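Farnesyl diphosphate synthase (Rhodobacter capsulatus, PDB 3M0G) probably condenses farnesyl diphosphate with isopentenyl diphosphate to form geranylgeranyl diphosphate, a magnesium-dependent step toward carotenoids and other isoprenoids. Local coordinates at residues 8-13 with 45-50; 82-87 with 102-107; 137-142 with 183-188; 166-171 with 244-249. All coordinates share one frame; numbering follows the deposited sequence.

Contact 1. Residues 8-13 with 45-50; sequences KEVQDA and RAFLAI. Unlike the reference sequence in segment 8-13: A13 (reference Gly).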
loop_
_atom_site.group_PDB
_atom_site.type_symbol
_atom_site.label_atom_id
_atom_site.label_comp_id
_atom_site.label_asym_id
_atom_site.label_seq_id
_atom_site.Cartn_x
_atom_site.Cartn_y
_atom_site.Cartn_z
ATOM N N LYS B 8 14.486 -9.293 -22.684
ATOM C CA LYS B 8 15.554 -8.302 -22.586
ATOM C C LYS B 8 15.047 -6.890 -22.898
ATOM O O LYS B 8 15.438 -5.931 -22.224
ATOM C CB LYS B 8 16.701 -8.670 -23.531
ATOM C CG LYS B 8 18.092 -8.625 -22.906
ATOM C CD LYS B 8 18.593 -7.204 -22.663
ATOM C CE LYS B 8 19.934 -7.217 -21.936
ATOM N NZ LYS B 8 20.267 -5.883 -21.366
ATOM N N GLU B 9 14.182 -6.773 -23.913
ATOM C CA GLU B 9 13.554 -5.495 -24.276
ATOM C C GLU B 9 12.710 -4.929 -23.130
ATOM O O GLU B 9 12.770 -3.726 -22.846
ATOM C CB GLU B 9 12.702 -5.634 -25.548
ATOM C CG GLU B 9 13.507 -5.756 -26.838
ATOM C CD GLU B 9 12.658 -6.108 -28.064
ATOM O OE1 GLU B 9 13.015 -7.086 -28.769
ATOM O OE2 GLU B 9 11.644 -5.415 -28.327
ATOM N N VAL B 10 11.940 -5.804 -22.474
ATOM C CA VAL B 10 11.115 -5.428 -21.324
ATOM C C VAL B 10 11.976 -5.009 -20.126
ATOM O O VAL B 10 11.707 -3.977 -19.522
ATOM C CB VAL B 10 10.093 -6.543 -20.929
ATOM C CG1 VAL B 10 9.585 -6.368 -19.501
ATOM C CG2 VAL B 10 8.911 -6.565 -21.904
ATOM N N GLN B 11 13.006 -5.792 -19.801
ATOM C CA GLN B 11 13.933 -5.421 -18.714
ATOM C C GLN B 11 14.517 -4.003 -18.878
ATOM O O GLN B 11 14.458 -3.185 -17.949
ATOM C CB GLN B 11 15.063 -6.446 -18.580
ATOM C CG GLN B 11 14.637 -7.761 -17.967
ATOM C CD GLN B 11 15.526 -8.935 -18.350
ATOM O OE1 GLN B 11 16.414 -8.826 -19.201
ATOM N NE2 GLN B 11 15.283 -10.065 -17.727
ATOM N N ASP B 12 15.041 -3.720 -20.070
ATOM C CA ASP B 12 15.681 -2.438 -20.388
ATOM C C ASP B 12 14.701 -1.270 -20.329
ATOM O O ASP B 12 15.052 -0.178 -19.893
ATOM C CB ASP B 12 16.268 -2.462 -21.803
ATOM C CG ASP B 12 17.490 -3.355 -21.939
ATOM O OD1 ASP B 12 18.152 -3.695 -20.939
ATOM O OD2 ASP B 12 17.804 -3.705 -23.090
ATOM N N ALA B 13 13.484 -1.506 -20.812
ATOM C CA ALA B 13 12.465 -0.476 -20.847
ATOM C C ALA B 13 12.001 -0.195 -19.427
ATOM O O ALA B 13 11.866 0.964 -19.040
ATOM C CB ALA B 13 11.308 -0.903 -21.725
ATOM N N ARG B 45 7.033 -10.236 -13.912
ATOM C CA ARG B 45 5.701 -9.688 -13.718
ATOM C C ARG B 45 5.428 -8.543 -14.692
ATOM O O ARG B 45 4.398 -8.523 -15.374
ATOM C CB ARG B 45 5.530 -9.294 -12.258
ATOM C CG ARG B 45 5.581 -10.532 -11.363
ATOM C CD ARG B 45 5.819 -10.186 -9.890
ATOM N NE ARG B 45 6.040 -11.395 -9.098
ATOM C CZ ARG B 45 7.204 -12.055 -9.029
ATOM N NH1 ARG B 45 8.265 -11.644 -9.712
ATOM N NH2 ARG B 45 7.301 -13.144 -8.284
ATOM N N ALA B 46 6.385 -7.622 -14.778
ATOM C CA ALA B 46 6.335 -6.525 -15.731
ATOM C C ALA B 46 6.186 -7.093 -17.145
ATOM O O ALA B 46 5.464 -6.543 -17.976
ATOM C CB ALA B 46 7.582 -5.698 -15.620
ATOM N N PHE B 47 6.835 -8.233 -17.391
ATOM C CA PHE B 47 6.774 -8.874 -18.690
ATOM C C PHE B 47 5.361 -9.396 -18.961
ATOM O O PHE B 47 4.799 -9.143 -20.007
ATOM C CB PHE B 47 7.834 -9.979 -18.782
ATOM C CG PHE B 47 7.848 -10.707 -20.085
ATOM C CD1 PHE B 47 8.592 -10.226 -21.160
ATOM C CD2 PHE B 47 7.141 -11.894 -20.230
ATOM C CE1 PHE B 47 8.618 -10.912 -22.374
ATOM C CE2 PHE B 47 7.164 -12.593 -21.442
ATOM C CZ PHE B 47 7.901 -12.101 -22.510
ATOM N N LEU B 48 4.771 -10.076 -17.989
ATOM C CA LEU B 48 3.402 -10.595 -18.085
ATOM C C LEU B 48 2.312 -9.534 -18.275
ATOM O O LEU B 48 1.304 -9.784 -18.964
ATOM C CB LEU B 48 3.069 -11.427 -16.840
ATOM C CG LEU B 48 3.723 -12.805 -16.679
ATOM C CD1 LEU B 48 3.307 -13.346 -15.314
ATOM C CD2 LEU B 48 3.265 -13.744 -17.752
ATOM N N ALA B 49 2.530 -8.360 -17.696
ATOM C CA ALA B 49 1.607 -7.245 -17.827
ATOM C C ALA B 49 1.674 -6.734 -19.248
ATOM O O ALA B 49 0.649 -6.595 -19.925
ATOM C CB ALA B 49 1.980 -6.124 -16.848
ATOM N N ILE B 50 2.896 -6.470 -19.702
ATOM C CA ILE B 50 3.110 -5.939 -21.058
ATOM C C ILE B 50 2.691 -6.921 -22.151
ATOM O O ILE B 50 2.219 -6.517 -23.248
ATOM C CB ILE B 50 4.592 -5.518 -21.256
ATOM C CG1 ILE B 50 4.885 -4.252 -20.434
ATOM C CG2 ILE B 50 4.896 -5.271 -22.750
ATOM C CD1 ILE B 50 6.375 -3.977 -20.139
#
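V10 and F47, their CA atoms 6.1 Å apart, mark where helix segments 8-13 and 45-50 pass each other, with axes 9.6 Å apart at closest approach and N-to-C directions 107° apart. V10 supplies more than half of the buried surface, its two methyls doing different work. With CG1 anti to the backbone N (chi1 161°), that methyl presses on the backbone of the other helix, 3.9 Å from F47 CA, and lies beside the small CB of A46. The second methyl goes to side chains: V10 CG2 meets F47 CD1 obliquely at 3.7 Å, while V10 CB lies in the plane of the ring at its edge. The valine and phenylalanine side chains cross at about a right angle. From one turn further along, I50 reaches to V10 tip to tip, its CD1 4.0 Å from V10 CG2. Valine suits the spot because a branched but short side chain fills the space between A46, F47 and I50 without pushing the helices apart, and alanine at A46 leaves room for it. F47 also packs on L3, R6 and L7 of helix 3-23, and I50 reaches A67 of helix 60-81, so this contact ties the N-terminal helix to the helical bundle of the prenyltransferase fold. Since the side-chain atoms that meet are all carbon, the adhesion comes from close fit and exclusion of water.

Contact 2. Residues 82-87 with 102-107; sequences DMPCMD and WDDATA. Unlike the reference sequence in segment 102-107: D104 (reference Glu).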
loop_
_atom_site.group_PDB
_atom_site.type_symbol
_atom_site.label_atom_id
_atom_site.label_comp_id
_atom_site.label_asym_id
_atom_site.label_seq_id
_atom_site.Cartn_x
_atom_site.Cartn_y
_atom_site.Cartn_z
ATOM N N ASP B 82 13.266 -9.552 3.313
ATOM C CA ASP B 82 14.690 -9.672 3.642
ATOM C C ASP B 82 15.022 -9.242 5.061
ATOM O O ASP B 82 16.087 -9.587 5.568
ATOM C CB ASP B 82 15.546 -8.866 2.655
ATOM C CG ASP B 82 15.473 -9.408 1.253
ATOM O OD1 ASP B 82 15.010 -10.562 1.088
ATOM O OD2 ASP B 82 15.839 -8.678 0.306
HETATM N N MSE B 83 14.117 -8.505 5.711
HETATM C CA MSE B 83 14.411 -7.986 7.057
HETATM C C MSE B 83 14.642 -9.107 8.079
HETATM O O MSE B 83 14.074 -10.197 7.936
HETATM C CB MSE B 83 13.328 -7.012 7.550
HETATM C CG MSE B 83 13.261 -5.705 6.805
HETATM SE SE MSE B 83 11.826 -4.553 7.475
HETATM C CE MSE B 83 10.420 -5.865 7.600
ATOM N N PRO B 84 15.462 -8.827 9.119
ATOM C CA PRO B 84 15.892 -9.808 10.131
ATOM C C PRO B 84 14.737 -10.590 10.762
ATOM O O PRO B 84 14.839 -11.805 10.916
ATOM C CB PRO B 84 16.609 -8.944 11.175
ATOM C CG PRO B 84 17.131 -7.776 10.372
ATOM C CD PRO B 84 16.027 -7.488 9.397
ATOM N N CYS B 85 13.647 -9.906 11.105
ATOM C CA CYS B 85 12.499 -10.562 11.742
ATOM C C CYS B 85 11.698 -11.400 10.750
ATOM O O CYS B 85 10.804 -12.133 11.136
ATOM C CB CYS B 85 11.593 -9.532 12.428
ATOM S SG CYS B 85 10.797 -8.422 11.273
HETATM N N MSE B 86 12.022 -11.276 9.466
HETATM C CA MSE B 86 11.368 -12.048 8.432
HETATM C C MSE B 86 12.344 -13.123 7.947
HETATM O O MSE B 86 12.701 -14.025 8.708
HETATM C CB MSE B 86 10.915 -11.119 7.295
HETATM C CG MSE B 86 9.883 -10.053 7.719
HETATM SE SE MSE B 86 8.040 -10.714 7.501
HETATM C CE MSE B 86 8.089 -10.863 5.628
ATOM N N ASP B 87 12.796 -13.014 6.702
ATOM C CA ASP B 87 13.723 -13.985 6.127
ATOM C C ASP B 87 15.183 -13.748 6.482
ATOM O O ASP B 87 15.995 -14.668 6.354
ATOM C CB ASP B 87 13.578 -14.044 4.604
ATOM C CG ASP B 87 12.190 -14.445 4.163
ATOM O OD1 ASP B 87 11.354 -14.862 5.009
ATOM O OD2 ASP B 87 11.939 -14.335 2.956
ATOM N N TRP B 102 21.191 0.439 4.388
ATOM C CA TRP B 102 20.785 1.575 5.216
ATOM C C TRP B 102 20.596 1.129 6.680
ATOM O O TRP B 102 21.569 1.000 7.430
ATOM C CB TRP B 102 19.551 2.267 4.614
ATOM C CG TRP B 102 19.858 3.062 3.345
ATOM C CD1 TRP B 102 20.157 4.396 3.266
ATOM C CD2 TRP B 102 19.934 2.558 1.996
ATOM N NE1 TRP B 102 20.388 4.756 1.956
ATOM C CE2 TRP B 102 20.260 3.648 1.158
ATOM C CE3 TRP B 102 19.744 1.296 1.417
ATOM C CZ2 TRP B 102 20.397 3.514 -0.236
ATOM C CZ3 TRP B 102 19.879 1.163 0.022
ATOM C CH2 TRP B 102 20.215 2.270 -0.779
ATOM N N ASP B 103 19.358 0.889 7.084
ATOM C CA ASP B 103 19.071 0.220 8.349
ATOM C C ASP B 103 17.661 -0.366 8.292
ATOM O O ASP B 103 17.000 -0.260 7.254
ATOM C CB ASP B 103 19.285 1.156 9.560
ATOM C CG ASP B 103 18.547 2.490 9.439
ATOM O OD1 ASP B 103 17.554 2.583 8.691
ATOM O OD2 ASP B 103 18.947 3.449 10.143
ATOM N N ASP B 104 17.219 -0.999 9.379
ATOM C CA ASP B 104 15.882 -1.604 9.435
ATOM C C ASP B 104 14.754 -0.574 9.255
ATOM O O ASP B 104 13.781 -0.830 8.539
ATOM C CB ASP B 104 15.689 -2.393 10.738
ATOM C CG ASP B 104 16.396 -3.737 10.725
ATOM O OD1 ASP B 104 17.109 -4.040 9.763
ATOM O OD2 ASP B 104 16.247 -4.491 11.709
ATOM N N ALA B 105 14.891 0.583 9.903
ATOM C CA ALA B 105 13.908 1.671 9.782
ATOM C C ALA B 105 13.711 2.086 8.320
ATOM O O ALA B 105 12.575 2.225 7.847
ATOM C CB ALA B 105 14.339 2.873 10.611
ATOM N N THR B 106 14.827 2.288 7.621
ATOM C CA THR B 106 14.805 2.635 6.194
ATOM C C THR B 106 14.177 1.557 5.302
ATOM O O THR B 106 13.455 1.893 4.351
ATOM C CB THR B 106 16.203 3.027 5.685
ATOM O OG1 THR B 106 16.759 4.013 6.566
ATOM C CG2 THR B 106 16.127 3.594 4.272
ATOM N N ALA B 107 14.436 0.274 5.591
ATOM C CA ALA B 107 13.755 -0.806 4.870
ATOM C C ALA B 107 12.224 -0.847 5.090
ATOM O O ALA B 107 11.466 -1.055 4.156
ATOM C CB ALA B 107 14.400 -2.183 5.193
#
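The carboxylate of D104 approaches the pyrrolidine ring of P84 with both oxygens leading: OD1 comes to 3.6 Å from P84 CD, and OD2 to 3.7 Å from P84 CG. The CG-CD side of the ring receives the acid, and the two side chains come from opposite directions. The D104 CG is anti to the carbonyl carbon (chi1 -77°), a setting that swings the carboxylate toward the proline. Beside this pair, selenomethionine M83 lays its CG 4.0 Å from A107 CB; the extended chi2 (179°) carries M83 SE to 4.2 Å from A107 CB, and the bend at chi3 turns only CE. Alanine suits the helix there because its small side chain accepts the thicker selenoether chain. P84 is the second residue of a type I beta turn from M83 to M86, where the fixed phi of proline fits. Were P84 replaced by a glycine, the D104 carboxylate would probably lose the ring carbons it lies against and the turn its fixed phi. At the start of helix 104-121, D103 is the N-cap: its OD1 accepts from T106 N (2.9 Å) and from T106 OG1. The aspartates D81, D82 and D87 have the DDxxxxD spacing of the first aspartate-rich motif, which in this family binds magnesium and the allylic diphosphate. The loop 82-87 leaves helix 60-81 and leads to strand 91-92, with D82 salt-bridged to R92; P84, D104 and A107 all touch H99 of helix 98-101, and M83 packs on V108 of the second subunit.

Contact 3. Residues 137-142 with 183-188; sequences VAALAQ and ISFAAQ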
loop_
_atom_site.group_PDB
_atom_site.type_symbol
_atom_site.label_atom_id
_atom_site.label_comp_id
_atom_site.label_asym_id
_atom_site.label_seq_id
_atom_site.Cartn_x
_atom_site.Cartn_y
_atom_site.Cartn_z
ATOM N N VAL B 137 -6.577 -0.967 -9.861
ATOM C CA VAL B 137 -6.329 -0.765 -8.419
ATOM C C VAL B 137 -6.976 -1.865 -7.577
ATOM O O VAL B 137 -6.330 -2.407 -6.673
ATOM C CB VAL B 137 -6.819 0.655 -7.917
ATOM C CG1 VAL B 137 -6.732 0.802 -6.384
ATOM C CG2 VAL B 137 -6.044 1.768 -8.613
ATOM N N ALA B 138 -8.250 -2.176 -7.855
ATOM C CA ALA B 138 -8.962 -3.221 -7.114
ATOM C C ALA B 138 -8.240 -4.563 -7.261
ATOM O O ALA B 138 -8.076 -5.287 -6.295
ATOM C CB ALA B 138 -10.433 -3.338 -7.566
ATOM N N ALA B 139 -7.789 -4.859 -8.474
ATOM C CA ALA B 139 -7.129 -6.121 -8.769
ATOM C C ALA B 139 -5.778 -6.223 -8.085
ATOM O O ALA B 139 -5.433 -7.286 -7.596
ATOM C CB ALA B 139 -6.996 -6.323 -10.292
ATOM N N LEU B 140 -5.038 -5.112 -8.031
ATOM C CA LEU B 140 -3.727 -5.038 -7.369
ATOM C C LEU B 140 -3.892 -5.204 -5.881
ATOM O O LEU B 140 -3.126 -5.931 -5.236
ATOM C CB LEU B 140 -3.038 -3.688 -7.658
ATOM C CG LEU B 140 -1.611 -3.465 -7.124
ATOM C CD1 LEU B 140 -0.642 -4.598 -7.525
ATOM C CD2 LEU B 140 -1.029 -2.092 -7.456
ATOM N N ALA B 141 -4.910 -4.546 -5.342
ATOM C CA ALA B 141 -5.200 -4.640 -3.911
ATOM C C ALA B 141 -5.617 -6.035 -3.480
ATOM O O ALA B 141 -5.189 -6.522 -2.428
ATOM C CB ALA B 141 -6.247 -3.613 -3.509
ATOM N N GLN B 142 -6.495 -6.669 -4.245
ATOM C CA GLN B 142 -6.879 -8.054 -3.952
ATOM C C GLN B 142 -5.656 -8.982 -3.889
ATOM O O GLN B 142 -5.522 -9.801 -2.975
ATOM C CB GLN B 142 -7.899 -8.555 -4.982
ATOM C CG GLN B 142 -9.321 -8.087 -4.682
ATOM C CD GLN B 142 -10.233 -8.122 -5.897
ATOM O OE1 GLN B 142 -10.243 -9.088 -6.665
ATOM N NE2 GLN B 142 -11.012 -7.052 -6.079
ATOM N N ILE B 183 1.455 -12.710 -9.598
ATOM C CA ILE B 183 1.608 -13.135 -11.007
ATOM C C ILE B 183 0.280 -13.081 -11.762
ATOM O O ILE B 183 0.257 -12.774 -12.983
ATOM C CB ILE B 183 2.262 -14.541 -11.102
ATOM C CG1 ILE B 183 3.784 -14.427 -10.932
ATOM C CG2 ILE B 183 1.884 -15.273 -12.421
ATOM C CD1 ILE B 183 4.415 -15.573 -10.080
ATOM N N SER B 184 -0.798 -13.455 -11.075
ATOM C CA SER B 184 -2.141 -13.409 -11.650
ATOM C C SER B 184 -2.583 -11.968 -11.907
ATOM O O SER B 184 -3.198 -11.665 -12.950
ATOM C CB SER B 184 -3.162 -14.117 -10.755
ATOM O OG SER B 184 -4.452 -14.076 -11.375
ATOM N N PHE B 185 -2.262 -11.072 -10.969
ATOM C CA PHE B 185 -2.479 -9.667 -11.269
ATOM C C PHE B 185 -1.786 -9.283 -12.569
ATOM O O PHE B 185 -2.438 -8.729 -13.441
ATOM C CB PHE B 185 -2.024 -8.713 -10.178
ATOM C CG PHE B 185 -2.048 -7.270 -10.617
ATOM C CD1 PHE B 185 -3.259 -6.558 -10.642
ATOM C CD2 PHE B 185 -0.886 -6.632 -11.046
ATOM C CE1 PHE B 185 -3.308 -5.209 -11.061
ATOM C CE2 PHE B 185 -0.926 -5.287 -11.448
ATOM C CZ PHE B 185 -2.148 -4.576 -11.454
ATOM N N ALA B 186 -0.473 -9.547 -12.694
ATOM C CA ALA B 186 0.284 -9.151 -13.913
ATOM C C ALA B 186 -0.324 -9.698 -15.195
ATOM O O ALA B 186 -0.385 -8.999 -16.227
ATOM C CB ALA B 186 1.769 -9.584 -13.827
ATOM N N ALA B 187 -0.752 -10.957 -15.135
ATOM C CA ALA B 187 -1.280 -11.650 -16.296
ATOM C C ALA B 187 -2.634 -11.106 -16.716
ATOM O O ALA B 187 -2.947 -11.070 -17.885
ATOM C CB ALA B 187 -1.363 -13.143 -16.024
ATOM N N GLN B 188 -3.420 -10.659 -15.748
ATOM C CA GLN B 188 -4.742 -10.136 -16.026
ATOM C C GLN B 188 -4.713 -8.671 -16.418
ATOM O O GLN B 188 -5.704 -8.158 -16.920
ATOM C CB GLN B 188 -5.627 -10.287 -14.813
ATOM C CG GLN B 188 -6.029 -11.699 -14.495
ATOM C CD GLN B 188 -6.889 -11.739 -13.277
ATOM O OE1 GLN B 188 -8.029 -11.292 -13.317
ATOM N NE2 GLN B 188 -6.351 -12.266 -12.164
#
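F185 holds CG anti to its backbone N (chi1 170°), and L140 does likewise (chi1 -176°), with chi2 at 52° turning one leucine methyl toward the phenylalanine. That methyl, L140 CD1, stands over the middle of the F185 ring, 4.0 Å from the centroid and close to the ring normal, a CH-pi contact. L140 CB covers the same face nearer the rim, 3.7 Å from F185 CE1. A139 comes from another direction: its CB lies in the ring plane at the edge, 3.8 Å from F185 CD1. The ring also reaches the backbone between these residues, where F185 CD1 is 3.5 Å from L140 N. A small residue at A139 is what allows this, since a longer side chain would meet the ring edge; phenylalanine offers the flat surface on which the leucine methyl rests. Without the ring, as with a serine at F185, L140 CD1 is likely to be left without the face it rests on, and a gap would open between helices 130-144 and 168-194. Nearby, Q188 NE2 bonds to S184 OG at 2.7 Å, and its OE1 is taken by R198. L140 further packs on A118 and F119 of helix 104-121, while on another side of helix 130-144 A138 and A141 meet T123 and E120 of the second subunit. Buried, and with only carbon among the side-chain atoms that meet, the pairing is probably held mainly by dispersion and water exclusion, the ring's pi cloud adding a modest directional preference for the methyl above it.

Contact 4. Residues 166-171 with 244-249; sequences LTLDEI and VSLLGL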
loop_
_atom_site.group_PDB
_atom_site.type_symbol
_atom_site.label_atom_id
_atom_site.label_comp_id
_atom_site.label_asym_id
_atom_site.label_seq_id
_atom_site.Cartn_x
_atom_site.Cartn_y
_atom_site.Cartn_z
ATOM N N LEU B 166 4.065 -28.767 6.770
ATOM C CA LEU B 166 2.796 -28.457 6.108
ATOM C C LEU B 166 2.376 -29.567 5.148
ATOM O O LEU B 166 3.215 -30.248 4.558
ATOM C CB LEU B 166 2.823 -27.109 5.355
ATOM C CG LEU B 166 3.111 -25.787 6.073
ATOM C CD1 LEU B 166 2.748 -24.613 5.165
ATOM C CD2 LEU B 166 2.428 -25.645 7.449
ATOM N N THR B 167 1.063 -29.720 4.998
ATOM C CA THR B 167 0.500 -30.650 4.041
ATOM C C THR B 167 0.492 -30.022 2.659
ATOM O O THR B 167 0.670 -28.786 2.496
ATOM C CB THR B 167 -0.948 -31.033 4.372
ATOM O OG1 THR B 167 -1.795 -29.876 4.249
ATOM C CG2 THR B 167 -1.048 -31.608 5.783
ATOM N N LEU B 168 0.238 -30.866 1.669
ATOM C CA LEU B 168 0.179 -30.388 0.300
ATOM C C LEU B 168 -0.843 -29.259 0.187
ATOM O O LEU B 168 -0.552 -28.205 -0.377
ATOM C CB LEU B 168 -0.151 -31.526 -0.673
ATOM C CG LEU B 168 -0.253 -31.107 -2.142
ATOM C CD1 LEU B 168 1.038 -30.510 -2.651
ATOM C CD2 LEU B 168 -0.693 -32.290 -3.016
ATOM N N ASP B 169 -2.028 -29.488 0.747
ATOM C CA ASP B 169 -3.103 -28.513 0.698
ATOM C C ASP B 169 -2.693 -27.176 1.331
ATOM O O ASP B 169 -2.987 -26.112 0.778
ATOM C CB ASP B 169 -4.380 -29.092 1.306
ATOM C CG ASP B 169 -5.003 -30.175 0.435
ATOM O OD1 ASP B 169 -4.625 -30.280 -0.754
ATOM O OD2 ASP B 169 -5.865 -30.932 0.937
ATOM N N GLU B 170 -1.992 -27.243 2.466
ATOM C CA GLU B 170 -1.422 -26.046 3.096
ATOM C C GLU B 170 -0.370 -25.301 2.264
ATOM O O GLU B 170 -0.475 -24.072 2.103
ATOM C CB GLU B 170 -0.943 -26.337 4.533
ATOM C CG GLU B 170 -2.123 -26.639 5.464
ATOM C CD GLU B 170 -1.760 -27.439 6.711
ATOM O OE1 GLU B 170 -2.574 -27.418 7.653
ATOM O OE2 GLU B 170 -0.697 -28.100 6.757
ATOM N N ILE B 171 0.631 -26.004 1.727
ATOM C CA ILE B 171 1.644 -25.322 0.908
ATOM C C ILE B 171 1.099 -24.763 -0.414
ATOM O O ILE B 171 1.654 -23.790 -0.940
ATOM C CB ILE B 171 3.010 -26.100 0.704
ATOM C CG1 ILE B 171 2.878 -27.273 -0.269
ATOM C CG2 ILE B 171 3.634 -26.508 2.034
ATOM C CD1 ILE B 171 4.244 -27.743 -0.836
ATOM N N VAL B 244 9.363 -30.490 -3.519
ATOM C CA VAL B 244 10.259 -31.640 -3.659
ATOM C C VAL B 244 10.067 -32.645 -2.511
ATOM O O VAL B 244 9.961 -33.856 -2.743
ATOM C CB VAL B 244 11.754 -31.223 -3.756
ATOM C CG1 VAL B 244 12.643 -32.451 -3.936
ATOM C CG2 VAL B 244 11.973 -30.260 -4.904
ATOM N N SER B 245 10.032 -32.160 -1.277
ATOM C CA SER B 245 9.790 -33.058 -0.154
ATOM C C SER B 245 8.389 -33.706 -0.247
ATOM O O SER B 245 8.237 -34.903 0.000
ATOM C CB SER B 245 10.005 -32.358 1.195
ATOM O OG SER B 245 8.945 -31.477 1.493
ATOM N N LEU B 246 7.375 -32.931 -0.655
ATOM C CA LEU B 246 6.027 -33.500 -0.789
ATOM C C LEU B 246 5.814 -34.391 -2.011
ATOM O O LEU B 246 5.213 -35.457 -1.900
ATOM C CB LEU B 246 4.948 -32.422 -0.700
ATOM C CG LEU B 246 4.738 -31.758 0.661
ATOM C CD1 LEU B 246 3.858 -30.530 0.515
ATOM C CD2 LEU B 246 4.143 -32.718 1.666
ATOM N N LEU B 247 6.302 -33.972 -3.171
ATOM C CA LEU B 247 6.015 -34.696 -4.415
ATOM C C LEU B 247 7.121 -35.635 -4.880
ATOM O O LEU B 247 6.881 -36.527 -5.686
ATOM C CB LEU B 247 5.627 -33.727 -5.536
ATOM C CG LEU B 247 4.397 -32.829 -5.317
ATOM C CD1 LEU B 247 4.306 -31.737 -6.385
ATOM C CD2 LEU B 247 3.100 -33.645 -5.289
ATOM N N GLY B 248 8.324 -35.454 -4.355
ATOM C CA GLY B 248 9.496 -36.176 -4.855
ATOM C C GLY B 248 10.123 -35.269 -5.895
ATOM O O GLY B 248 9.464 -34.369 -6.396
ATOM N N LEU B 249 11.395 -35.487 -6.209
ATOM C CA LEU B 249 12.081 -34.673 -7.214
ATOM C C LEU B 249 11.499 -34.888 -8.604
ATOM O O LEU B 249 11.113 -33.923 -9.264
ATOM C CB LEU B 249 13.601 -34.921 -7.202
ATOM C CG LEU B 249 14.457 -34.062 -8.154
ATOM C CD1 LEU B 249 14.013 -32.595 -8.160
ATOM C CD2 LEU B 249 15.961 -34.178 -7.808
#
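L246 alone, among residues 244-249, comes within 4.5 Å of residues 166-171, pushing its branched end against the first turn of helix 168-194. With CG anti to the carbonyl carbon (chi1 -69°), that end projects to the turn, where its two methyls divide the surface between them. L246 CD1 rests 3.7 Å from L168 CA and 4.2 Å from L168 CD1, while L246 CD2 lies against the carbonyl of L166, 3.9 Å from its O. I171 reaches toward L246 tip to tip, but the end methyls are modelled closer than carbons can sit, so details there are doubtful. The turn that receives the leucine is fixed by a capping box: E170 N donates to T167 OG1 (3.2 Å), and T167 N donates to E170 OE2 almost straight, at 177°. Threonine and glutamate thus satisfy two amides, E170 N and T167 N, on a flank away from L246. The contact joins the start of helix 168-194 to the short helix 243-247 at the surface, its centre about 22 Å from the centre of the chain. Across it the side chains that meet are apolar, and adhesion probably comes from water exclusion; the capping box orders only the turn that receives the leucine.

Overall arrangement
Contacts 1 and 3 are both buried within the helical bundle: their centres are about 16 Å apart, and they touch directly, L48 of helix 44-55 packing on I183 and A186 of helix 168-194. Contacts 3 and 4 share that helix, contact 4 at its N-terminal start, with centres about 26 Å apart. Contact 2 stands apart, nearest atoms about 12 Å from contact 1, and holds part of the first aspartate-rich motif, probably the magnesium and diphosphate site as in relatives. Contacts 2 and 3 both meet the second subunit, contact 2 through loop 82-87 and D104, contact 3 through helix 130-144. Contacts 1 and 4 lie on opposite sides of the chain's centre.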